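Local structure of sulfur oxygenase/reductase (Halothiobacillus neapolitanus, 6QPA) at residues A[126-131]-A[308-313]; A[156-161]-A[302-307]; A[163-168]-A[253-258]. The protein probably catalyses the oxygen-dependent oxidation and reduction of elemental sulfur at an iron site, as a sulfur oxygenase reductase. One frame throughout, in Å; residues are numbered along the deposited sequence.

Contact 1 of 3, residues A[126-131]-A[308-313]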
# COMPACT_ATOMS: atom_id res chain seq x y z
N LEU A 126 -1.49 -56.82 28.32
CA LEU A 126 -2.23 -55.64 27.87
C LEU A 126 -3.25 -55.25 28.92
O LEU A 126 -4.15 -56.05 29.21
CB LEU A 126 -2.95 -55.91 26.56
CG LEU A 126 -2.32 -55.56 25.23
CD1 LEU A 126 -3.40 -55.71 24.14
CD2 LEU A 126 -1.72 -54.16 25.24
N PRO A 127 -3.18 -54.06 29.49
CA PRO A 127 -4.19 -53.63 30.46
C PRO A 127 -5.50 -53.22 29.77
O PRO A 127 -5.54 -52.91 28.58
CB PRO A 127 -3.56 -52.41 31.13
CG PRO A 127 -2.53 -51.90 30.17
CD PRO A 127 -2.22 -52.99 29.15
N GLN A 128 -6.56 -53.19 30.57
CA GLN A 128 -7.84 -52.61 30.14
C GLN A 128 -7.69 -51.12 29.89
O GLN A 128 -6.95 -50.41 30.57
CB GLN A 128 -8.93 -52.86 31.20
CG GLN A 128 -9.26 -54.34 31.43
CD GLN A 128 -10.31 -54.57 32.53
OE1 GLN A 128 -10.83 -53.62 33.12
NE2 GLN A 128 -10.56 -55.84 32.84
N ILE A 129 -8.42 -50.61 28.90
CA ILE A 129 -8.34 -49.18 28.66
C ILE A 129 -9.28 -48.45 29.63
O ILE A 129 -10.25 -49.01 30.14
CB ILE A 129 -8.62 -48.80 27.20
CG1 ILE A 129 -10.03 -49.17 26.78
CG2 ILE A 129 -7.58 -49.46 26.27
CD1 ILE A 129 -10.35 -48.66 25.38
N MET A 130 -8.94 -47.21 29.94
CA MET A 130 -9.72 -46.43 30.90
C MET A 130 -9.45 -44.96 30.65
O MET A 130 -8.71 -44.59 29.73
CB MET A 130 -9.36 -46.80 32.35
CG MET A 130 -7.87 -46.55 32.66
SD MET A 130 -7.39 -47.00 34.35
CE MET A 130 -7.23 -48.77 34.21
N SER A 131 -10.06 -44.12 31.46
CA SER A 131 -9.78 -42.70 31.39
C SER A 131 -9.28 -42.22 32.75
O SER A 131 -9.31 -42.96 33.74
CB SER A 131 -11.02 -41.93 30.93
OG SER A 131 -11.92 -41.82 32.01
N TRP A 308 -12.54 -56.59 24.45
CA TRP A 308 -11.79 -57.81 24.16
C TRP A 308 -10.56 -57.95 25.06
O TRP A 308 -10.12 -59.07 25.33
CB TRP A 308 -11.39 -57.79 22.70
CG TRP A 308 -10.44 -56.68 22.36
CD1 TRP A 308 -10.75 -55.40 22.03
CD2 TRP A 308 -9.01 -56.78 22.31
NE1 TRP A 308 -9.60 -54.69 21.77
CE2 TRP A 308 -8.52 -55.52 21.92
CE3 TRP A 308 -8.10 -57.81 22.53
CZ2 TRP A 308 -7.16 -55.26 21.77
CZ3 TRP A 308 -6.76 -57.56 22.38
CH2 TRP A 308 -6.30 -56.30 22.00
N ARG A 309 -9.97 -56.83 25.50
CA ARG A 309 -8.79 -56.93 26.35
C ARG A 309 -9.11 -57.59 27.67
O ARG A 309 -8.24 -58.25 28.25
CB ARG A 309 -8.22 -55.55 26.64
CG ARG A 309 -7.85 -54.76 25.44
CD ARG A 309 -7.50 -53.33 25.87
NE ARG A 309 -6.74 -52.76 24.80
CZ ARG A 309 -5.51 -52.27 24.89
NH1 ARG A 309 -4.85 -52.19 26.05
NH2 ARG A 309 -4.96 -51.84 23.76
N LYS A 310 -10.35 -57.45 28.16
CA LYS A 310 -10.71 -57.93 29.48
C LYS A 310 -10.59 -59.44 29.60
O LYS A 310 -10.40 -59.94 30.71
CB LYS A 310 -12.14 -57.49 29.84
CG LYS A 310 -12.30 -55.99 30.12
CD LYS A 310 -13.49 -55.67 31.07
CE LYS A 310 -13.64 -54.14 31.29
NZ LYS A 310 -14.49 -53.74 32.48
N HIS A 311 -10.67 -60.17 28.49
CA HIS A 311 -10.49 -61.62 28.51
C HIS A 311 -9.33 -61.99 27.58
O HIS A 311 -9.53 -62.48 26.47
CB HIS A 311 -11.79 -62.36 28.15
CG HIS A 311 -12.64 -61.67 27.13
ND1 HIS A 311 -12.42 -61.78 25.78
CD2 HIS A 311 -13.73 -60.87 27.27
CE1 HIS A 311 -13.33 -61.07 25.13
NE2 HIS A 311 -14.13 -60.52 26.01
N LEU A 312 -8.12 -61.75 28.06
CA LEU A 312 -6.89 -62.26 27.48
C LEU A 312 -6.24 -63.22 28.47
O LEU A 312 -6.85 -63.63 29.46
CB LEU A 312 -5.95 -61.11 27.11
CG LEU A 312 -6.28 -60.33 25.85
CD1 LEU A 312 -5.40 -59.11 25.73
CD2 LEU A 312 -6.12 -61.23 24.64
N LYS A 313 -4.98 -63.57 28.21
CA LYS A 313 -4.20 -64.48 29.04
C LYS A 313 -4.92 -65.82 29.13
O LYS A 313 -5.72 -66.15 28.26
CB LYS A 313 -3.96 -63.91 30.45
CG LYS A 313 -3.19 -62.58 30.50
CD LYS A 313 -1.95 -62.68 31.39
CE LYS A 313 -2.00 -63.85 32.37
NZ LYS A 313 -2.94 -63.61 33.51

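Contact 2 of 3, residues A[156-161]-A[302-307]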
# COMPACT_ATOMS: atom_id res chain seq x y z
N SER A 156 -8.16 -43.93 23.67
CA SER A 156 -7.93 -43.01 22.55
C SER A 156 -6.96 -41.88 22.90
O SER A 156 -7.07 -40.79 22.34
CB SER A 156 -9.26 -42.41 22.06
OG SER A 156 -10.09 -43.41 21.51
N GLN A 157 -6.02 -42.10 23.83
CA GLN A 157 -5.09 -41.06 24.29
C GLN A 157 -3.74 -41.67 24.65
O GLN A 157 -3.22 -41.46 25.75
CB GLN A 157 -5.64 -40.30 25.50
CG GLN A 157 -6.76 -39.29 25.23
CD GLN A 157 -7.35 -38.69 26.53
OE1 GLN A 157 -6.73 -38.74 27.60
NE2 GLN A 157 -8.55 -38.12 26.41
N ARG A 158 -3.15 -42.44 23.75
CA ARG A 158 -1.81 -42.99 23.97
C ARG A 158 -1.25 -43.37 22.61
O ARG A 158 -1.88 -43.14 21.57
CB ARG A 158 -1.84 -44.16 24.96
CG ARG A 158 -2.51 -45.44 24.43
CD ARG A 158 -2.96 -46.38 25.53
NE ARG A 158 -3.48 -47.62 24.95
CZ ARG A 158 -4.69 -47.73 24.41
NH1 ARG A 158 -5.54 -46.69 24.41
NH2 ARG A 158 -5.07 -48.89 23.88
N THR A 159 -0.06 -43.95 22.62
CA THR A 159 0.64 -44.30 21.40
C THR A 159 0.68 -45.81 21.26
O THR A 159 0.94 -46.53 22.24
CB THR A 159 2.05 -43.70 21.40
OG1 THR A 159 1.95 -42.28 21.36
CG2 THR A 159 2.87 -44.21 20.18
N VAL A 160 0.38 -46.31 20.07
CA VAL A 160 0.54 -47.72 19.76
C VAL A 160 1.63 -47.85 18.72
O VAL A 160 1.63 -47.16 17.70
CB VAL A 160 -0.78 -48.38 19.30
CG1 VAL A 160 -0.53 -49.84 18.86
CG2 VAL A 160 -1.81 -48.34 20.44
N VAL A 161 2.58 -48.72 19.01
CA VAL A 161 3.70 -49.00 18.12
C VAL A 161 3.59 -50.45 17.67
O VAL A 161 3.26 -51.32 18.47
CB VAL A 161 5.01 -48.70 18.87
CG1 VAL A 161 6.10 -49.51 18.34
CG2 VAL A 161 5.32 -47.20 18.79
N MET A 302 -7.50 -44.13 17.12
CA MET A 302 -8.54 -43.13 16.93
C MET A 302 -9.80 -43.51 17.71
O MET A 302 -10.39 -42.67 18.40
CB MET A 302 -8.87 -42.99 15.45
CG MET A 302 -7.84 -42.30 14.59
SD MET A 302 -6.87 -41.05 15.50
CE MET A 302 -7.92 -39.59 15.34
N MET A 303 -10.25 -44.74 17.55
CA MET A 303 -11.47 -45.24 18.18
C MET A 303 -11.13 -46.61 18.71
O MET A 303 -10.33 -47.32 18.10
CB MET A 303 -12.65 -45.34 17.20
CG MET A 303 -13.00 -44.05 16.48
SD MET A 303 -14.57 -44.15 15.58
CE MET A 303 -14.11 -43.41 14.00
N GLU A 304 -11.69 -46.96 19.86
CA GLU A 304 -11.44 -48.27 20.43
C GLU A 304 -12.71 -48.77 21.07
O GLU A 304 -13.44 -48.00 21.70
CB GLU A 304 -10.35 -48.25 21.50
CG GLU A 304 -9.09 -47.55 21.10
CD GLU A 304 -8.07 -47.61 22.22
OE1 GLU A 304 -7.97 -46.61 22.97
OE2 GLU A 304 -7.40 -48.66 22.36
N GLN A 305 -12.99 -50.06 20.88
CA GLN A 305 -13.94 -50.75 21.75
C GLN A 305 -13.11 -51.87 22.36
O GLN A 305 -12.80 -52.88 21.71
CB GLN A 305 -15.23 -51.17 21.01
CG GLN A 305 -15.58 -52.64 20.88
CD GLN A 305 -16.05 -53.31 22.16
OE1 GLN A 305 -15.48 -53.14 23.24
NE2 GLN A 305 -17.09 -54.13 22.02
N GLY A 306 -12.67 -51.64 23.60
CA GLY A 306 -11.60 -52.42 24.18
C GLY A 306 -12.02 -53.57 25.08
O GLY A 306 -11.17 -54.11 25.79
N LEU A 307 -13.29 -53.99 25.05
CA LEU A 307 -13.69 -55.05 25.97
C LEU A 307 -13.02 -56.39 25.67
O LEU A 307 -12.92 -57.23 26.57
CB LEU A 307 -15.21 -55.20 26.01
CG LEU A 307 -15.72 -54.15 27.03
CD1 LEU A 307 -16.30 -52.89 26.36
CD2 LEU A 307 -16.64 -54.76 28.09

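Contact 3 of 3, residues A[163-168]-A[253-258]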
# COMPACT_ATOMS: atom_id res chain seq x y z
N GLY A 163 5.85 -53.38 15.71
CA GLY A 163 7.11 -53.81 15.16
C GLY A 163 6.95 -55.01 14.24
O GLY A 163 6.48 -56.07 14.66
N ASP A 164 7.32 -54.82 12.97
CA ASP A 164 7.19 -55.85 11.95
C ASP A 164 8.44 -56.73 11.93
O ASP A 164 9.55 -56.24 11.71
CB ASP A 164 6.95 -55.19 10.59
CG ASP A 164 6.41 -56.17 9.56
OD1 ASP A 164 6.53 -57.38 9.78
OD2 ASP A 164 5.83 -55.74 8.54
N HIS A 165 8.26 -58.03 12.15
CA HIS A 165 9.37 -58.98 12.16
C HIS A 165 9.04 -60.14 11.23
O HIS A 165 7.94 -60.71 11.32
CB HIS A 165 9.62 -59.54 13.56
CG HIS A 165 9.88 -58.50 14.61
ND1 HIS A 165 8.90 -57.67 15.10
CD2 HIS A 165 11.02 -58.17 15.27
CE1 HIS A 165 9.42 -56.87 16.01
NE2 HIS A 165 10.70 -57.16 16.14
N TRP A 166 9.97 -60.49 10.35
CA TRP A 166 9.91 -61.74 9.61
C TRP A 166 10.95 -62.68 10.19
O TRP A 166 12.14 -62.35 10.20
CB TRP A 166 10.16 -61.56 8.11
CG TRP A 166 9.18 -60.70 7.37
CD1 TRP A 166 8.22 -59.87 7.90
CD2 TRP A 166 9.07 -60.59 5.95
NE1 TRP A 166 7.53 -59.25 6.89
CE2 TRP A 166 8.03 -59.67 5.68
CE3 TRP A 166 9.75 -61.17 4.87
CZ2 TRP A 166 7.65 -59.33 4.38
CZ3 TRP A 166 9.37 -60.83 3.59
CH2 TRP A 166 8.34 -59.91 3.35
N VAL A 167 10.51 -63.85 10.65
CA VAL A 167 11.33 -64.77 11.44
C VAL A 167 11.85 -65.88 10.54
O VAL A 167 11.12 -66.39 9.68
CB VAL A 167 10.53 -65.32 12.64
CG1 VAL A 167 11.28 -66.47 13.33
CG2 VAL A 167 10.26 -64.18 13.63
N MET A 168 13.14 -66.24 10.73
CA MET A 168 13.75 -67.33 9.97
C MET A 168 13.00 -68.63 10.21
O MET A 168 12.59 -68.94 11.33
CB MET A 168 15.21 -67.52 10.36
CG MET A 168 16.04 -66.25 10.13
SD MET A 168 17.63 -66.31 10.99
CE MET A 168 18.49 -67.59 10.05
N TYR A 253 5.67 -61.80 12.45
CA TYR A 253 5.19 -61.45 13.78
C TYR A 253 5.05 -59.94 13.88
O TYR A 253 5.96 -59.21 13.47
CB TYR A 253 6.15 -61.94 14.87
CG TYR A 253 6.15 -63.44 15.11
CD1 TYR A 253 6.87 -64.30 14.30
CD2 TYR A 253 5.45 -63.98 16.19
CE1 TYR A 253 6.88 -65.68 14.54
CE2 TYR A 253 5.46 -65.36 16.45
CZ TYR A 253 6.17 -66.20 15.62
OH TYR A 253 6.19 -67.55 15.89
N LEU A 254 3.92 -59.49 14.43
CA LEU A 254 3.72 -58.08 14.76
C LEU A 254 3.83 -57.93 16.27
O LEU A 254 3.08 -58.56 17.01
CB LEU A 254 2.37 -57.58 14.29
CG LEU A 254 2.24 -57.64 12.78
CD1 LEU A 254 0.91 -57.01 12.35
CD2 LEU A 254 3.42 -56.91 12.18
N VAL A 255 4.75 -57.08 16.71
CA VAL A 255 4.94 -56.82 18.13
C VAL A 255 4.23 -55.51 18.45
O VAL A 255 4.68 -54.43 18.08
CB VAL A 255 6.43 -56.78 18.49
CG1 VAL A 255 6.61 -56.36 19.95
CG2 VAL A 255 7.06 -58.17 18.23
N HIS A 256 3.12 -55.61 19.19
CA HIS A 256 2.26 -54.48 19.51
C HIS A 256 2.65 -53.95 20.88
O HIS A 256 2.61 -54.70 21.86
CB HIS A 256 0.80 -54.95 19.46
CG HIS A 256 -0.21 -53.99 20.00
ND1 HIS A 256 -1.26 -53.51 19.24
CD2 HIS A 256 -0.41 -53.50 21.25
CE1 HIS A 256 -2.02 -52.73 19.98
NE2 HIS A 256 -1.54 -52.71 21.20
N ILE A 257 3.11 -52.70 20.95
CA ILE A 257 3.53 -52.10 22.22
C ILE A 257 2.82 -50.77 22.41
O ILE A 257 2.87 -49.89 21.54
CB ILE A 257 5.05 -51.89 22.29
CG1 ILE A 257 5.80 -53.13 21.77
CG2 ILE A 257 5.44 -51.60 23.74
CD1 ILE A 257 7.28 -52.94 21.66
N GLU A 258 2.23 -50.59 23.58
CA GLU A 258 1.54 -49.36 23.92
C GLU A 258 2.40 -48.55 24.87
O GLU A 258 3.08 -49.10 25.75
CB GLU A 258 0.17 -49.65 24.53
CG GLU A 258 -0.63 -50.56 23.64
CD GLU A 258 -2.11 -50.64 23.94
OE1 GLU A 258 -2.81 -51.19 23.07
OE2 GLU A 258 -2.58 -50.18 25.00

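Contact 1 of 3, residues A[126-131]-A[308-313]
Leu-126 reaches the C-terminal tail with both of its methyl groups. CD1 approaches the indole of Trp-308 obliquely, 3.7 Å from CH2, and also lies over the centre of one face of the Arg-309 guanidinium, while CD2 is 3.8 Å from NH1 of Arg-309. CB also touches CD1 of Leu-312. Pro-127 gives its carbonyl oxygen to Arg-309 NH1, a nearly straight hydrogen bond (2.7 Å, 161°) in the guanidinium plane. Gln-128 starts away from the tail, but its amide crosses the Lys-310 chain at about a right angle, with NE2 3.2 Å from CG. The ammonium of Lys-310 goes on to Asn-189 of the second subunit. Ile-129 puts CG2 over the other face of the guanidinium, 3.7 Å from NE of Arg-309. The arginine chain, extended from CG to NE (chi2 171°, chi3 161°), carries this flat group out between Leu-126 and Ile-129. Its NH2 forms a salt bridge with Glu-258. An alanine in place of Arg-309 would probably leave the Pro-127 oxygen without this donor and Glu-258 without one of its charged partners, and open a gap between Leu-126 and Ile-129. Trp-308, just after strand 290-305, packs on Leu-43 of strand 42-53 and Met-197 of strand 193-204. Pro-127 rests on Val-194 of that same strand, and Met-130 pairs with the 153-154 strand and packs against helix 135-144.

Contact 2 of 3, residues A[156-161]-A[302-307]
Arg-158 and Glu-304 form an end-on salt bridge with two hydrogen bonds. NH1 of Arg-158 donates to OE1 of Glu-304 at 2.8 Å. NH2 of Arg-158 donates to OE2 of Glu-304, also at 2.8 Å, and meets the syn lone pair. The guanidinium and carboxylate planes are 26° apart, so the two flat groups are nearly coplanar. OE1 has a second donor: the backbone N of Ser-156 reaches it at 2.8 Å, nearly along the C-O axis and with a straight N-H of 170°. Three N-H groups therefore grip this buried carboxylate, and together they fix its rotation. They would also be expected to favour its charged form.

The hydroxyl of Ser-156 makes a longer bond, 3.2 Å from OG to the carbonyl oxygen of Met-302. It sits well above the carbonyl plane. OG also bonds to Gln-267 of the second subunit, which ties the turn to the subunit interface.

The next shell positions the arginine. Its CG lies between the backbone N and the carbonyl carbon (chi1 70°), and the chain then runs extended to NE. NE forms a salt bridge with Glu-258, and NH1 also donates to the backbone oxygen of Leu-154. Glu-46 brings a second carboxylate close to Glu-304, and Arg-309 brings a second guanidinium close to Arg-158, so like charges are brought together among opposite ones.

The contact lies where the chain enters strand 159-167 and where strand 290-305 ends, after a corner at Met-303. These strands are neighbours in the antiparallel sheet. Met-302 and Met-303 bond to Gln-47 of strand 42-53 on one flank, while Thr-159 and Val-161 pack on helix 262-269.

Contact 3 of 3, residues A[163-168]-A[253-258]
His-165 turns its ring back along its own strand and meets Val-255 on the neighbouring one. Its CG is anti to the carbonyl carbon (chi1 -56°). CE1 of the ring comes 3.5 Å from CG2 of Val-255, and ND1 makes a weak hydrogen bond to the backbone oxygen of Gly-163. A side chain at Gly-163 would be crowded by this ring. Further along, CG2 of Val-167 approaches the Tyr-253 ring obliquely, 3.5 Å from CD1. The tyrosine carries its hydroxyl on to Glu-176 of helix 172-189. Asp-164 and Leu-254 point to the other face of the sheet, where CD2 of Leu-254 is 4.0 Å from OD1 of Asp-164. That carboxylate oxygen is bonded to Gln-252. His-256 has CG anti to the backbone N (chi1 169°). Its NE2 donates to Glu-258 OE1 at 2.7 Å, in the plane of the ring and on the anti lone pair of the oxygen.

Gly-163 with Val-255 and His-165 with Tyr-253 are antiparallel hydrogen-bonded pairs. The chemistry is thus divided: four main-chain bonds set the strand register, while mostly apolar side-chain contacts fill the face bearing His-165, Val-167, Tyr-253 and Val-255, against helix 172-189.

How the contacts relate
Contacts 1 and 2 have centres about 11 Å apart. The centre of contact 3 is about 20 Å from that of contact 1 and 18 Å from that of contact 2. Along the chain they are nested: contact 1 encloses contact 2, which encloses contact 3. Contacts 2 and 3 share strand 159-167, in the antiparallel sheet that also holds strands 251-259 and 290-305, consistent with the dimeric alpha-beta barrel clan of the family. Glu-258 joins all three, with salt bridges to Arg-309 of contact 1 and Arg-158 of contact 2. A charged cluster therefore links the C-terminal tail to the sheet. Contacts 1 and 2 also meet the second subunit and contact 3 a third.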